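Local structure of phenylacetaldehyde dehydrogenase (Burkholderia cenocepacia, 4O5H) at residues Val62-Asp66 with Thr238-Ala244; Ile149-Ile154 with Ala168-Lys172; Val316-Gly320 with Cys470-Leu474; Val432-Asn436 with Leu457-Ala462. The protein probably oxidises phenylacetaldehyde to phenylacetic acid with NAD+ as coenzyme, as a member of the aldehyde dehydrogenase family. All coordinates share one frame; numbering follows the deposited sequence. Where two conformers were deposited one is given.

Interaction 1. Residues Val62-Asp66 with Thr238-Ala244. With EDO (1,2-ethanediol), chain G.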
# COMPACT_ATOMS: atom_id res chain seq x y z
N VAL A 62 -14.88 23.57 -19.75
CA VAL A 62 -15.42 22.78 -18.63
C VAL A 62 -15.25 23.57 -17.32
O VAL A 62 -14.43 24.50 -17.27
CB VAL A 62 -14.76 21.40 -18.51
CG1 VAL A 62 -14.95 20.62 -19.81
CG2 VAL A 62 -13.30 21.51 -18.12
N PRO A 63 -16.00 23.19 -16.26
CA PRO A 63 -15.79 23.86 -15.01
C PRO A 63 -14.38 23.74 -14.47
O PRO A 63 -13.75 22.69 -14.58
CB PRO A 63 -16.79 23.21 -14.07
CG PRO A 63 -17.89 22.76 -15.00
CD PRO A 63 -17.10 22.23 -16.18
N GLU A 64 -13.94 24.83 -13.83
CA GLU A 64 -12.70 24.86 -13.07
C GLU A 64 -13.02 24.79 -11.56
O GLU A 64 -13.24 25.82 -10.91
CB GLU A 64 -11.94 26.14 -13.39
CG GLU A 64 -10.57 26.15 -12.74
CD GLU A 64 -10.07 27.52 -12.40
OE1 GLU A 64 -10.24 28.50 -13.14
OE2 GLU A 64 -9.47 27.60 -11.35
N ALA A 65 -13.01 23.58 -11.01
CA ALA A 65 -13.42 23.33 -9.62
C ALA A 65 -12.38 23.82 -8.65
O ALA A 65 -11.21 23.75 -8.93
CB ALA A 65 -13.64 21.86 -9.39
N ASP A 66 -12.83 24.34 -7.52
CA ASP A 66 -11.93 24.60 -6.40
C ASP A 66 -12.25 23.62 -5.26
O ASP A 66 -13.04 22.67 -5.45
CB ASP A 66 -11.90 26.11 -6.00
CG ASP A 66 -13.19 26.60 -5.32
OD1 ASP A 66 -14.05 25.82 -4.91
OD2 ASP A 66 -13.37 27.83 -5.19
N THR A 238 -13.85 18.58 -12.51
CA THR A 238 -12.84 18.98 -13.52
C THR A 238 -12.10 20.19 -12.97
O THR A 238 -12.65 20.90 -12.14
CB THR A 238 -13.48 19.35 -14.85
OG1 THR A 238 -14.61 20.23 -14.64
CG2 THR A 238 -13.96 18.08 -15.56
N GLY A 239 -10.84 20.35 -13.37
CA GLY A 239 -10.03 21.49 -12.90
C GLY A 239 -8.56 21.20 -12.84
O GLY A 239 -8.12 20.16 -13.32
N TYR A 240 -7.80 22.08 -12.17
CA TYR A 240 -6.36 21.94 -12.10
C TYR A 240 -5.92 20.97 -11.04
O TYR A 240 -6.54 20.85 -9.98
CB TYR A 240 -5.71 23.29 -11.83
CG TYR A 240 -5.94 24.28 -12.92
CD1 TYR A 240 -5.35 24.09 -14.15
CD2 TYR A 240 -6.75 25.42 -12.73
CE1 TYR A 240 -5.54 24.99 -15.17
CE2 TYR A 240 -6.95 26.33 -13.77
CZ TYR A 240 -6.34 26.09 -14.97
OH TYR A 240 -6.53 26.95 -16.02
N GLY A 241 -4.84 20.27 -11.35
CA GLY A 241 -4.17 19.39 -10.40
C GLY A 241 -3.78 20.09 -9.11
O GLY A 241 -4.00 19.55 -8.04
N HIS A 242 -3.24 21.29 -9.22
CA HIS A 242 -2.74 22.02 -8.06
C HIS A 242 -3.85 22.55 -7.15
O HIS A 242 -3.58 22.89 -6.01
CB HIS A 242 -1.80 23.17 -8.44
CG HIS A 242 -2.37 24.13 -9.43
ND1 HIS A 242 -3.37 25.03 -9.11
CD2 HIS A 242 -2.05 24.38 -10.72
CE1 HIS A 242 -3.66 25.76 -10.17
NE2 HIS A 242 -2.87 25.39 -11.16
N THR A 243 -5.09 22.56 -7.63
CA THR A 243 -6.19 23.02 -6.81
C THR A 243 -7.20 21.90 -6.54
O THR A 243 -7.29 21.42 -5.41
CB THR A 243 -6.82 24.24 -7.49
OG1 THR A 243 -5.78 25.22 -7.69
CG2 THR A 243 -7.89 24.83 -6.63
N ALA A 244 -7.94 21.48 -7.58
CA ALA A 244 -8.91 20.39 -7.43
C ALA A 244 -8.27 19.04 -7.02
O ALA A 244 -8.73 18.38 -6.08
CB ALA A 244 -9.72 20.22 -8.69
C1 EDO G . -2.45 16.77 -7.49
O1 EDO G . -1.86 18.07 -7.39
C2 EDO G . -3.23 16.46 -8.78
O2 EDO G . -2.48 15.91 -9.91
O HOH W 1 -9.08 23.88 -10.47
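Thr238 meets Pro63 through a short hydrogen bond, from its OG1 to Pro63 O at 2.6 Å. The hydroxyl is tucked between the backbone N and the carbonyl carbon of its own residue (chi1 48°). It approaches the Pro63 carbonyl tilted from its plane, and also touches the proline ring, with Thr238 OG1 3.5 Å from Pro63 CD. Beside it, Val62 CG2 lies 3.9 Å from Thr238 CB. A second bond runs the other way, from Ala65 N to Thr238 O (2.9 Å, N-H...O 156°). The two together tie the end of strand 57-63 to the turn leading into helix 241-250. Gly239 lies close against this pairing, its CA 4.1 Å from Ala65 N. Strand 234-236, this turn and the helix form a strand-turn-helix unit, consistent with the Rossmann-type coenzyme domain of the family. The turn also has outside partners: Lys208 bonds Gly239 O and Glu211 bonds Gly241 N. Met33 and Leu218 pack on Thr238 and help bury this half. The other half is looser and partly open to solvent. Glu64 extends past the Tyr240 ring, with OE2 at the ring edge, in its plane, 3.7 Å from Tyr240 CE2. Carboxylate and ring planes are 64° apart. A water bridges the two backbones here: it donates to Ala65 O (2.6 Å) and accepts from Tyr240 N (2.8 Å).

Interaction 2. Residues Ile149-Ile154 with Ala168-Lys172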
# COMPACT_ATOMS: atom_id res chain seq x y z
N ILE A 149 -15.98 -12.06 -4.89
CA ILE A 149 -15.02 -11.59 -3.89
C ILE A 149 -15.19 -12.50 -2.67
O ILE A 149 -16.29 -12.57 -2.13
CB ILE A 149 -15.26 -10.14 -3.55
CG1 ILE A 149 -14.92 -9.29 -4.77
CG2 ILE A 149 -14.37 -9.68 -2.39
CD1 ILE A 149 -15.67 -7.99 -4.81
N GLU A 150 -14.13 -13.23 -2.27
CA GLU A 150 -14.25 -14.22 -1.23
C GLU A 150 -13.29 -13.96 -0.09
O GLU A 150 -12.18 -13.59 -0.31
CB GLU A 150 -14.11 -15.62 -1.79
CG GLU A 150 -15.24 -15.92 -2.76
CD GLU A 150 -15.26 -17.32 -3.33
OE1 GLU A 150 -14.32 -18.13 -3.06
OE2 GLU A 150 -16.21 -17.59 -4.14
N GLY A 151 -13.78 -14.04 1.16
CA GLY A 151 -12.90 -14.09 2.33
C GLY A 151 -12.48 -15.52 2.61
O GLY A 151 -12.74 -16.40 1.78
N SER A 152 -11.80 -15.75 3.73
CA SER A 152 -11.29 -17.06 4.12
C SER A 152 -11.86 -17.54 5.44
O SER A 152 -12.08 -16.74 6.33
CB SER A 152 -9.78 -16.99 4.31
OG SER A 152 -9.14 -16.54 3.14
N VAL A 153 -12.07 -18.84 5.55
CA VAL A 153 -12.38 -19.47 6.79
C VAL A 153 -11.12 -20.18 7.27
O VAL A 153 -10.55 -21.02 6.57
CB VAL A 153 -13.50 -20.50 6.62
CG1 VAL A 153 -13.79 -21.17 7.95
CG2 VAL A 153 -14.77 -19.83 6.12
N ILE A 154 -10.75 -19.87 8.51
CA ILE A 154 -9.47 -20.23 9.09
C ILE A 154 -9.70 -21.29 10.15
O ILE A 154 -10.58 -21.13 10.99
CB ILE A 154 -8.88 -18.96 9.78
CG1 ILE A 154 -8.49 -17.90 8.75
CG2 ILE A 154 -7.77 -19.21 10.76
CD1 ILE A 154 -7.78 -18.42 7.54
N ALA A 168 -13.39 -18.69 13.11
CA ALA A 168 -12.61 -17.53 12.62
C ALA A 168 -12.58 -17.44 11.10
O ALA A 168 -12.53 -18.47 10.42
CB ALA A 168 -11.18 -17.63 13.14
N TYR A 169 -12.75 -16.23 10.59
CA TYR A 169 -12.87 -15.96 9.17
C TYR A 169 -12.52 -14.52 8.86
O TYR A 169 -12.32 -13.75 9.75
CB TYR A 169 -14.26 -16.30 8.65
CG TYR A 169 -15.40 -15.45 9.19
CD1 TYR A 169 -16.04 -15.77 10.39
CD2 TYR A 169 -15.87 -14.35 8.48
CE1 TYR A 169 -17.08 -14.99 10.88
CE2 TYR A 169 -16.94 -13.56 8.97
CZ TYR A 169 -17.53 -13.90 10.17
OH TYR A 169 -18.56 -13.15 10.65
N THR A 170 -12.31 -14.23 7.58
CA THR A 170 -12.09 -12.89 7.09
C THR A 170 -13.23 -12.48 6.15
O THR A 170 -13.83 -13.33 5.45
CB THR A 170 -10.73 -12.71 6.37
OG1 THR A 170 -10.70 -13.54 5.21
CG2 THR A 170 -9.58 -13.09 7.30
N ARG A 171 -13.56 -11.20 6.21
CA ARG A 171 -14.52 -10.54 5.31
C ARG A 171 -13.80 -9.54 4.52
O ARG A 171 -12.89 -8.86 5.04
CB ARG A 171 -15.48 -9.67 6.08
CG ARG A 171 -16.49 -10.38 6.87
CD ARG A 171 -17.24 -9.45 7.83
NE ARG A 171 -17.78 -8.24 7.25
CZ ARG A 171 -18.92 -8.13 6.58
NH1 ARG A 171 -19.72 -9.17 6.39
NH2 ARG A 171 -19.26 -6.95 6.10
N LYS A 172 -14.18 -9.38 3.26
CA LYS A 172 -13.58 -8.35 2.47
C LYS A 172 -14.63 -7.26 2.32
O LYS A 172 -15.71 -7.53 1.85
CB LYS A 172 -13.06 -8.91 1.15
CG LYS A 172 -11.84 -9.77 1.35
CD LYS A 172 -11.20 -10.13 0.03
CE LYS A 172 -9.99 -11.02 0.26
NZ LYS A 172 -9.61 -11.62 -1.07
O HOH W 2 -13.10 -21.23 11.81
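Ile149 lays its CG2 across the start of the Lys172 chain, 3.9 Å from Lys172 CB. The lysine then runs on, extended, past Glu150. Its NZ makes a weak bond to Glu150 O (3.3 Å), but its stronger partner is Asp498, through a salt bridge. Thr170 OG1 accepts from Ser152 N (2.9 Å, N-H...O 160°). The torsion of Thr170 (chi1 63°) brings OG1 in over its own backbone to meet that N-H. Thr170 N answers with a bond to Ser152 O (2.8 Å), in the carbonyl plane, so Ser152 is held at both its N and its O. Gly151 comes close on its bare backbone, with CA 3.3 Å from Thr170 O in a CA-H...O contact. Further on, Val153 and Tyr169 form an antiparallel non-hydrogen-bonded pair. Ile154 N bonds Ala168 O (3.0 Å), and a water bridges Ile154 O and Ala168 N. The second subunit packs here, its Ala477 on Ile154 and its His455 on Tyr169, consistent with the oligomerisation element of the family. The segments belong to a beta hairpin of strands 153-154 and 166-181, whose first strand is short and weakly bonded. Strand 501-509 pairs along the other edge of strand 166-181, bonding Tyr169 and Arg171.

Interaction 3. Residues Val316-Gly320 with Cys470-Leu474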
# COMPACT_ATOMS: atom_id res chain seq x y z
N VAL A 316 3.39 7.35 -22.62
CA VAL A 316 3.03 6.10 -22.01
C VAL A 316 4.00 5.88 -20.84
O VAL A 316 5.21 6.00 -21.00
CB VAL A 316 3.20 4.95 -23.00
CG1 VAL A 316 2.70 3.65 -22.40
CG2 VAL A 316 2.48 5.24 -24.31
N CYS A 317 3.45 5.58 -19.67
CA CYS A 317 4.27 5.45 -18.48
C CYS A 317 5.32 4.36 -18.65
O CYS A 317 6.46 4.52 -18.22
CB CYS A 317 3.39 5.17 -17.26
SG CYS A 317 2.48 3.64 -17.35
N THR A 318 4.95 3.26 -19.32
CA THR A 318 5.90 2.18 -19.64
C THR A 318 6.55 2.26 -21.01
O THR A 318 7.03 1.25 -21.52
CB THR A 318 5.19 0.81 -19.59
OG1 THR A 318 4.02 0.83 -20.44
CG2 THR A 318 4.79 0.50 -18.20
N ALA A 319 6.57 3.43 -21.64
CA ALA A 319 7.23 3.55 -22.94
C ALA A 319 8.63 2.96 -22.88
O ALA A 319 9.39 3.16 -21.92
CB ALA A 319 7.32 5.00 -23.35
N GLY A 320 8.98 2.21 -23.93
CA GLY A 320 10.31 1.63 -24.06
C GLY A 320 11.32 2.67 -24.47
O GLY A 320 11.75 2.73 -25.61
N CYS A 470 7.20 -8.25 -26.96
CA CYS A 470 6.13 -7.25 -27.03
C CYS A 470 6.48 -6.16 -26.01
O CYS A 470 7.53 -6.25 -25.35
CB CYS A 470 4.77 -7.91 -26.75
SG CYS A 470 4.63 -8.82 -25.20
N HIS A 471 5.65 -5.11 -25.91
CA HIS A 471 5.89 -4.04 -24.96
C HIS A 471 4.62 -3.21 -24.80
O HIS A 471 3.89 -3.02 -25.78
CB HIS A 471 7.03 -3.13 -25.40
CG HIS A 471 7.66 -2.34 -24.28
ND1 HIS A 471 8.89 -2.66 -23.76
CD2 HIS A 471 7.25 -1.23 -23.63
CE1 HIS A 471 9.18 -1.82 -22.78
NE2 HIS A 471 8.19 -0.93 -22.69
N SER A 472 4.37 -2.76 -23.56
CA SER A 472 3.16 -2.02 -23.21
C SER A 472 1.90 -2.69 -23.74
O SER A 472 1.00 -2.02 -24.24
CB SER A 472 3.21 -0.57 -23.71
OG SER A 472 4.33 0.12 -23.20
N LEU A 473 1.82 -4.01 -23.61
CA LEU A 473 0.67 -4.77 -23.98
C LEU A 473 -0.16 -5.07 -22.69
O LEU A 473 0.41 -5.49 -21.69
CB LEU A 473 1.20 -6.02 -24.67
CG LEU A 473 0.29 -6.69 -25.65
CD1 LEU A 473 0.06 -5.69 -26.77
CD2 LEU A 473 0.90 -7.99 -26.15
N LEU A 474 -1.47 -4.80 -22.73
CA LEU A 474 -2.36 -4.85 -21.57
C LEU A 474 -3.38 -5.98 -21.69
O LEU A 474 -3.85 -6.27 -22.78
CB LEU A 474 -3.23 -3.55 -21.51
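Thr318 lies in a type I beta turn from Val316 to Ala319, closed by Ala319 N to Val316 O, and faces Ser472, whose backbone has left-handed helical angles. Neither segment has regular secondary structure here, and two side-chain bonds join them. His471 swings its ring toward the turn, with CG anti to the backbone N (chi1 -159°). Its NE2 donates to Thr318 O at 2.7 Å. The oxygen lies in the ring plane, and the donor sits almost in line with the C=O bond (177°). The N-H itself is less straight, at 141°. The other ring nitrogen, ND1, bonds Ser445. The imidazole is therefore gripped at both nitrogens, which fixes its rotation. The ring also lies beside Gly320, with His471 CE1 3.8 Å from Gly320 CA. These loops belong to the catalytic domain of the aldehyde dehydrogenase fold. The segment 316-320 carries Cys317, which matches the cysteine signature of the family and is probably the nucleophile. Cys317 takes no part in the contact; its side chain touches Phe480 and Leu442. One residue on, the Thr318 and Ser472 hydroxyls share a hydrogen bond, Thr318 OG1 to Ser472 OG 2.9 Å. Val316 CG1 borders that pair, 4.0 Å from Ser472 OG. Just beyond Ser472 the loop reaches the second subunit, where Leu474 O bonds Tyr160 of that chain and Leu473 packs on the same tyrosine.

Interaction 4. Residues Val432-Asn436 with Leu457-Ala462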
# COMPACT_ATOMS: atom_id res chain seq x y z
N VAL A 432 21.78 -6.28 -17.93
CA VAL A 432 21.06 -6.24 -16.66
C VAL A 432 21.46 -5.02 -15.84
O VAL A 432 20.58 -4.30 -15.34
CB VAL A 432 21.26 -7.51 -15.83
CG1 VAL A 432 20.73 -7.35 -14.39
CG2 VAL A 432 20.58 -8.69 -16.51
N GLN A 433 22.77 -4.77 -15.70
CA GLN A 433 23.24 -3.61 -14.97
C GLN A 433 22.65 -2.30 -15.58
O GLN A 433 22.15 -1.45 -14.85
CB GLN A 433 24.75 -3.59 -14.89
CG GLN A 433 25.32 -2.42 -14.12
CD GLN A 433 25.69 -1.23 -15.00
OE1 GLN A 433 26.27 -1.35 -16.12
NE2 GLN A 433 25.36 -0.06 -14.50
N LEU A 434 22.70 -2.18 -16.90
CA LEU A 434 22.20 -0.98 -17.56
C LEU A 434 20.70 -0.84 -17.37
O LEU A 434 20.22 0.24 -17.06
CB LEU A 434 22.56 -0.99 -19.04
CG LEU A 434 24.06 -0.91 -19.33
CD1 LEU A 434 24.34 -1.30 -20.77
CD2 LEU A 434 24.64 0.47 -19.03
N ALA A 435 19.97 -1.94 -17.52
CA ALA A 435 18.55 -1.90 -17.48
C ALA A 435 18.04 -1.49 -16.07
O ALA A 435 17.08 -0.71 -15.97
CB ALA A 435 17.98 -3.25 -17.88
N ASN A 436 18.68 -2.00 -15.03
CA ASN A 436 18.34 -1.65 -13.66
C ASN A 436 18.94 -0.33 -13.18
O ASN A 436 18.61 0.09 -12.09
CB ASN A 436 18.72 -2.76 -12.68
CG ASN A 436 17.86 -4.00 -12.83
OD1 ASN A 436 16.68 -3.90 -13.15
ND2 ASN A 436 18.43 -5.15 -12.58
N LEU A 457 16.93 -14.17 -17.43
CA LEU A 457 16.87 -12.71 -17.41
C LEU A 457 15.66 -12.15 -16.68
O LEU A 457 15.79 -11.17 -15.97
CB LEU A 457 16.80 -12.15 -18.83
CG LEU A 457 17.29 -10.79 -19.28
CD1 LEU A 457 18.44 -10.40 -18.40
CD2 LEU A 457 17.63 -10.66 -20.79
N VAL A 458 14.50 -12.77 -16.88
CA VAL A 458 13.26 -12.26 -16.32
C VAL A 458 13.38 -11.98 -14.81
O VAL A 458 13.00 -10.93 -14.37
CB VAL A 458 12.06 -13.20 -16.61
CG1 VAL A 458 10.87 -12.85 -15.73
CG2 VAL A 458 11.66 -13.06 -18.08
N PRO A 459 13.97 -12.90 -14.05
CA PRO A 459 14.07 -12.64 -12.58
C PRO A 459 15.00 -11.51 -12.21
O PRO A 459 14.86 -10.97 -11.13
CB PRO A 459 14.66 -13.93 -12.02
CG PRO A 459 14.27 -14.96 -13.01
CD PRO A 459 14.36 -14.27 -14.35
N ARG A 460 15.91 -11.15 -13.09
CA ARG A 460 16.96 -10.16 -12.78
C ARG A 460 16.59 -8.72 -13.06
O ARG A 460 17.27 -7.79 -12.61
CB ARG A 460 18.21 -10.50 -13.59
CG ARG A 460 18.77 -11.87 -13.32
CD ARG A 460 20.00 -12.18 -14.19
NE ARG A 460 21.17 -11.43 -13.73
CZ ARG A 460 22.31 -11.30 -14.38
NH1 ARG A 460 22.50 -11.85 -15.57
NH2 ARG A 460 23.28 -10.60 -13.83
N ILE A 461 15.52 -8.50 -13.84
CA ILE A 461 15.10 -7.16 -14.19
C ILE A 461 14.10 -6.67 -13.15
O ILE A 461 13.05 -7.30 -12.96
CB ILE A 461 14.45 -7.14 -15.58
CG1 ILE A 461 15.46 -7.61 -16.63
CG2 ILE A 461 13.98 -5.74 -15.92
CD1 ILE A 461 16.77 -6.86 -16.56
N ALA A 462 14.41 -5.55 -12.50
CA ALA A 462 13.51 -5.02 -11.42
C ALA A 462 12.46 -4.14 -12.01
O ALA A 462 12.58 -2.91 -11.97
CB ALA A 462 14.31 -4.28 -10.36
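Val432 is the main bump of this contact. It projects from its helix into a hollow formed by Leu457, Arg460 and Ile461. CG2 makes the closest contacts of the valine and has neighbours on several sides. On one it presses on Leu457 CD1 at 3.3 Å. That is tighter than normal packing, so the exact distance is doubtful; Leu457 chi2 is also unusual. On another, Val432 CG2 sits over the centre of one face of the Arg460 guanidinium, with Val432 CG2 to Arg460 CZ at 3.8 Å. The arginine bends at chi3 (74°) to bring its flat end over the valine. Its NH1 forms a salt bridge with Asp429, which keeps the group in place. One turn on, Ala435 offers a shallow surface that the tip of Ile461 meets, CD1 to Ala435 CB at 4.0 Å. The polar part lies at the end of the segment, where the Asn436 amide bridges two backbone positions. ND2 donates to Arg460 O (2.9 Å), in the plane of the amide. OD1 accepts from Ala462 N (2.9 Å), a nearly straight bond at 172°. These two bonds fix the amide's orientation and pin the chain as it leaves helix 451-457. Ala435 and Ile461 also pack on strand 288-292. The arrangement is that of helices from successive beta-alpha-beta crossovers covering one side of the sheet in the catalytic domain of an aldehyde dehydrogenase.

Interactions 1 and 3 are buried, interaction 4 partly so, and interaction 2 lies at the surface. Interactions 3 and 4 are nearest each other, with centres about 17 Å apart, and both touch strand 288-292 of the seven-stranded sheet. Interaction 4 is nested in the loop closed by interaction 3. Interaction 2 is nested in the loop closed by interaction 1, though their centres are about 40 Å apart. The chemistry follows the place. Interaction 2 mixes backbone pairing in a hairpin with bonds from Thr170 and Lys172 side chains. Interaction 1 mixes backbone and hydroxyl bonds, interaction 3 is polar, and interaction 4 joins apolar packing to a two-bond amide bridge. Interactions 2, 3 and 4 also reach the second subunit.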